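Short chain dehydrogenase (Mycobacterium smegmatis, PDB 3UCX) is an oxidoreductase of the short-chain dehydrogenase family. Local coordinates at the interface of chains A and B. Sequence-based numbering; all coordinates share one arbitrary frame. Chains: chain A/B, Short chain dehydrogenase.

Contact 1 and contact 2 are two patches of one two-fold symmetric interface between chains A and B, their C-alpha centres about 22 Å apart. In contact 1 the carbonyl of B:Cys259 lies against a methyl of A:Thr251; in contact 2 A:Cys259 donates its backbone N-H. A:Thr251 in contact 1 and B:Gly249 and B:Ile250 in contact 2 come from the same loop of the two copies, so by the two-fold each loop serves both contacts. The deposited assembly holds four chains, as is common in short-chain dehydrogenases, but the structure alone does not show that this pairing is the biological one.

Contact 1: the interface of chains A and B. Residues chain A 175-176, 179-180, 183, 251; chain B 225-226, 259, 263.
B:Asp225 lies against the C-terminal turns of helix 158-179 of A, meeting A:Thr176 and A:Gly179 in an interface of two short-chain dehydrogenase subunits with the Rossmann fold of that family. B:Asp225 hides 59 Å² here, and its side chain crosses that of A:Thr176 at about a right angle. The A:Thr176 hydroxyl OG1 donates to carboxylate oxygen OD1 of B:Asp225 over 3.2 Å, arriving from above the carboxylate plane, 46° out of it. The same OD1 takes the ammonium NZ of B:Lys263 on its syn lone pair, a salt bridge of 2.9 Å within chain B. NZ in turn donates to A:Thr176 OG1 at 3.2 Å, which closes a triangle of polar atoms across the boundary. The A:Thr176 hydroxyl stands beside its own backbone N (chi1 -57°), which points it at NZ and OD1 of chain B, while a bend at the last torsion of B:Lys263 (chi4 58°) turns NZ toward the carboxylate. The two donors and the lysine charge would be expected to stabilise the carboxylate as an anion. On the other carboxylate branch, OD2 of B:Asp225 lies 3.4 Å from the methyl CB of A:Ala175. Water 1 joins the backbone carbonyls of A:Thr176 and B:Asp225, and water 2 does the same for A:Gly179 and B:Leu226. With no side chain at A:Gly179, methyl CD2 of B:Leu226 rests 3.9 Å from CA of A:Gly179. The other branch, CD1 of B:Leu226, packs at 3.9 Å against methyl CG2 of A:Thr251, which also comes 3.4 Å from the carbonyl O of B:Cys259.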
loop_
_atom_site.group_PDB
_atom_site.type_symbol
_atom_site.label_atom_id
_atom_site.label_comp_id
_atom_site.label_asym_id
_atom_site.label_seq_id
_atom_site.Cartn_x
_atom_site.Cartn_y
_atom_site.Cartn_z
ATOM N N ALA A 175 10.141 6.540 -13.308
ATOM C CA ALA A 175 11.318 6.439 -12.451
ATOM C C ALA A 175 12.184 5.248 -12.914
ATOM O O ALA A 175 13.420 5.354 -13.015
ATOM C CB ALA A 175 10.915 6.293 -10.972
ATOM N N THR A 176 11.541 4.129 -13.228
ATOM C CA THR A 176 12.269 2.960 -13.704
ATOM C C THR A 176 12.925 3.273 -15.044
ATOM O O THR A 176 14.138 3.023 -15.226
ATOM C CB THR A 176 11.350 1.740 -13.826
ATOM O OG1 THR A 176 10.751 1.512 -12.554
ATOM C CG2 THR A 176 12.128 0.474 -14.280
ATOM N N GLY A 179 15.506 6.207 -14.895
ATOM C CA GLY A 179 16.562 5.991 -13.907
ATOM C C GLY A 179 17.900 5.544 -14.505
ATOM O O GLY A 179 18.947 5.903 -14.014
ATOM N N GLU A 180 17.875 4.798 -15.588
ATOM C CA GLU A 180 19.146 4.411 -16.204
ATOM C C GLU A 180 19.893 5.573 -16.847
ATOM O O GLU A 180 21.122 5.524 -16.965
ATOM C CB GLU A 180 18.989 3.241 -17.175
ATOM C CG GLU A 180 19.491 1.958 -16.518
ATOM C CD GLU A 180 19.434 0.755 -17.437
ATOM O OE1 GLU A 180 19.006 0.911 -18.609
ATOM O OE2 GLU A 180 19.818 -0.341 -16.976
ATOM N N ILE A 183 18.057 10.103 -14.275
ATOM C CA ILE A 183 16.988 11.088 -14.036
ATOM C C ILE A 183 16.082 10.540 -12.910
ATOM O O ILE A 183 15.622 9.414 -13.007
ATOM C CB ILE A 183 16.133 11.348 -15.294
ATOM C CG1 ILE A 183 17.000 11.936 -16.437
ATOM C CG2 ILE A 183 14.957 12.274 -15.010
ATOM C CD1 ILE A 183 16.289 11.859 -17.779
ATOM N N THR A 251 14.158 8.127 -5.680
ATOM C CA THR A 251 13.358 8.158 -6.894
ATOM C C THR A 251 12.258 7.123 -6.788
ATOM O O THR A 251 12.377 6.148 -6.051
ATOM C CB THR A 251 14.219 7.942 -8.156
ATOM O OG1 THR A 251 13.470 8.300 -9.329
ATOM C CG2 THR A 251 14.702 6.472 -8.239
ATOM N N ASP B 225 16.345 1.721 -9.594
ATOM C CA ASP B 225 16.178 2.427 -10.868
ATOM C C ASP B 225 17.479 3.072 -11.349
ATOM O O ASP B 225 17.733 3.174 -12.550
ATOM C CB ASP B 225 15.137 3.539 -10.742
ATOM C CG ASP B 225 13.738 3.012 -10.424
ATOM O OD1 ASP B 225 13.397 1.846 -10.760
ATOM O OD2 ASP B 225 12.983 3.802 -9.847
ATOM N N LEU B 226 18.258 3.570 -10.401
ATOM C CA LEU B 226 19.444 4.372 -10.696
ATOM C C LEU B 226 20.718 3.538 -10.840
ATOM O O LEU B 226 21.763 4.041 -11.267
ATOM C CB LEU B 226 19.602 5.446 -9.626
ATOM C CG LEU B 226 18.453 6.456 -9.565
ATOM C CD1 LEU B 226 18.548 7.263 -8.272
ATOM C CD2 LEU B 226 18.409 7.400 -10.753
ATOM N N CYS B 259 16.958 4.472 -4.081
ATOM C CA CYS B 259 17.280 4.638 -5.493
ATOM C C CYS B 259 16.259 3.976 -6.408
ATOM O O CYS B 259 16.555 3.669 -7.562
ATOM C CB CYS B 259 18.731 4.202 -5.773
ATOM S SG CYS B 259 19.860 5.339 -4.957
ATOM N N LYS B 263 8.847 1.181 -4.503
ATOM C CA LYS B 263 8.151 2.441 -4.675
ATOM C C LYS B 263 6.875 2.477 -3.843
ATOM O O LYS B 263 6.087 1.530 -3.846
ATOM C CB LYS B 263 7.817 2.618 -6.136
ATOM C CG LYS B 263 9.059 2.626 -7.030
ATOM C CD LYS B 263 8.747 2.930 -8.463
ATOM C CE LYS B 263 10.018 2.958 -9.347
ATOM N NZ LYS B 263 10.836 1.707 -9.360
HETATM O O HOH W 1 16.274 1.624 -14.272
HETATM O O HOH W 2 21.638 6.275 -12.900
#

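Contact 2: the interface of chains A and B. Residues chain A 234, 238, 255-259; chain B 241, 246, 249-250.
Strand 254-257, the loop after it and helix 232-243 of chain A meet the loop of B:Gly249 and B:Ile250, with B:Phe241 from helix 232-243 and B:Leu246 from 3-10 helix 245-247 beside it. B:Ile250 hides 53 Å² and brings its longer branch to the strand. Its CG1 stands beside the backbone N (chi1 -56°), and from there the branch runs over A:Val257 towards A:Leu255. The A:Val257 side chain slants across it, with methyl CG2 3.9 Å from CG1 of B:Ile250. Terminal methyl CD1 of B:Ile250 reaches methyl CD2 of A:Leu255 at 4.0 Å, the two side chains crossing nearly at right angles. The shorter branch, CG2, turns toward the backbone carbonyl of A:Asp256. A:Leu255 meets B:Phe241 tip to tip: CD2 of A:Leu255 lies 3.8 Å from CE2 of B:Phe241, out of the ring plane and outside its rim. CZ of B:Phe241 also lies near CA of A:Ala238, an approach that the small side chain of A:Ala238 may allow. A:Glu234 extends its chain past B:Gly249, and its carboxylate carbon CD packs 3.7 Å from the glycine CA. The O of water 3 lies 3.0 Å from backbone N of B:Gly249 and accepts its N-H; it also bonds to the carbonyls of A:Glu234 and B:Leu246, linking helix, loop and 3-10 turn. At the far end of B:Gly249, its carbonyl O accepts from backbone N of A:Cys259 over 2.9 Å, the donor tilted 26° from the carbonyl plane. The A:Cys259 thiol SG lies beside its own backbone N (chi1 -67°) and adds a weak hydrogen bond of 3.6 Å to the same B:Gly249 O.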
loop_
_atom_site.group_PDB
_atom_site.type_symbol
_atom_site.label_atom_id
_atom_site.label_comp_id
_atom_site.label_asym_id
_atom_site.label_seq_id
_atom_site.Cartn_x
_atom_site.Cartn_y
_atom_site.Cartn_z
ATOM N N GLU A 234 4.490 24.901 2.842
ATOM C CA GLU A 234 4.852 23.559 3.326
ATOM C C GLU A 234 4.861 22.552 2.186
ATOM O O GLU A 234 5.697 21.642 2.151
ATOM C CB GLU A 234 3.918 23.101 4.472
ATOM C CG GLU A 234 4.267 23.779 5.803
ATOM C CD GLU A 234 3.229 23.598 6.910
ATOM O OE1 GLU A 234 2.036 23.457 6.599
ATOM O OE2 GLU A 234 3.619 23.599 8.089
ATOM N N ALA A 238 8.377 20.551 0.356
ATOM C CA ALA A 238 8.466 19.131 -0.030
ATOM C C ALA A 238 8.909 18.981 -1.495
ATOM O O ALA A 238 9.738 18.133 -1.814
ATOM C CB ALA A 238 7.124 18.443 0.171
ATOM N N LEU A 255 5.610 11.472 -1.788
ATOM C CA LEU A 255 5.723 12.075 -0.451
ATOM C C LEU A 255 4.430 12.851 -0.190
ATOM O O LEU A 255 4.117 13.818 -0.885
ATOM C CB LEU A 255 6.925 12.999 -0.409
ATOM C CG LEU A 255 7.206 13.809 0.871
ATOM C CD1 LEU A 255 7.379 12.855 2.046
ATOM C CD2 LEU A 255 8.415 14.737 0.730
ATOM N N ASP A 256 3.663 12.389 0.779
ATOM C CA ASP A 256 2.359 12.967 1.085
ATOM C C ASP A 256 2.538 14.126 2.030
ATOM O O ASP A 256 3.234 13.995 3.029
ATOM C CB ASP A 256 1.466 11.921 1.741
ATOM C CG ASP A 256 1.088 10.780 0.793
ATOM O OD1 ASP A 256 1.984 10.010 0.396
ATOM O OD2 ASP A 256 -0.102 10.637 0.468
ATOM N N VAL A 257 1.928 15.259 1.702
ATOM C CA VAL A 257 2.019 16.460 2.530
ATOM C C VAL A 257 0.577 16.783 2.914
ATOM O O VAL A 257 -0.142 17.463 2.181
ATOM C CB VAL A 257 2.698 17.633 1.805
ATOM C CG1 VAL A 257 2.885 18.831 2.756
ATOM C CG2 VAL A 257 4.050 17.233 1.206
ATOM N N ASN A 258 0.160 16.261 4.056
ATOM C CA ASN A 258 -1.230 16.294 4.448
ATOM C C ASN A 258 -1.475 16.360 5.932
ATOM O O ASN A 258 -2.600 16.093 6.387
ATOM C CB ASN A 258 -1.960 15.082 3.832
ATOM C CG ASN A 258 -1.423 13.748 4.310
ATOM O OD1 ASN A 258 -0.847 13.639 5.397
ATOM N ND2 ASN A 258 -1.641 12.690 3.501
ATOM N N CYS A 259 -0.445 16.711 6.690
ATOM C CA CYS A 259 -0.534 16.846 8.138
ATOM C C CYS A 259 -1.022 15.572 8.815
ATOM O O CYS A 259 -1.527 15.609 9.936
ATOM C CB CYS A 259 -1.350 18.095 8.518
ATOM S SG CYS A 259 -0.445 19.568 8.024
ATOM N N PHE B 241 15.802 16.459 6.338
ATOM C CA PHE B 241 14.595 17.079 5.790
ATOM C C PHE B 241 13.389 16.836 6.705
ATOM O O PHE B 241 12.720 17.790 7.122
ATOM C CB PHE B 241 14.285 16.546 4.388
ATOM C CG PHE B 241 12.905 16.862 3.906
ATOM C CD1 PHE B 241 12.570 18.134 3.513
ATOM C CD2 PHE B 241 11.942 15.891 3.876
ATOM C CE1 PHE B 241 11.279 18.429 3.061
ATOM C CE2 PHE B 241 10.655 16.166 3.443
ATOM C CZ PHE B 241 10.334 17.448 3.035
ATOM N N LEU B 246 11.246 22.398 6.969
ATOM C CA LEU B 246 10.827 22.143 5.593
ATOM C C LEU B 246 9.715 21.076 5.573
ATOM O O LEU B 246 8.924 21.020 4.638
ATOM C CB LEU B 246 11.977 21.652 4.701
ATOM C CG LEU B 246 13.129 22.578 4.255
ATOM C CD1 LEU B 246 14.280 21.761 3.673
ATOM C CD2 LEU B 246 12.652 23.595 3.229
ATOM N N GLY B 249 4.676 20.383 7.325
ATOM C CA GLY B 249 3.366 19.919 6.874
ATOM C C GLY B 249 3.259 18.411 6.789
ATOM O O GLY B 249 2.231 17.888 6.369
ATOM N N ILE B 250 4.312 17.716 7.211
ATOM C CA ILE B 250 4.443 16.276 6.957
ATOM C C ILE B 250 4.548 15.503 8.263
ATOM O O ILE B 250 5.455 15.722 9.077
ATOM C CB ILE B 250 5.680 15.947 6.086
ATOM C CG1 ILE B 250 5.613 16.733 4.770
ATOM C CG2 ILE B 250 5.775 14.424 5.889
ATOM C CD1 ILE B 250 6.895 16.598 3.941
HETATM O O HOH W 3 6.248 20.554 4.808
#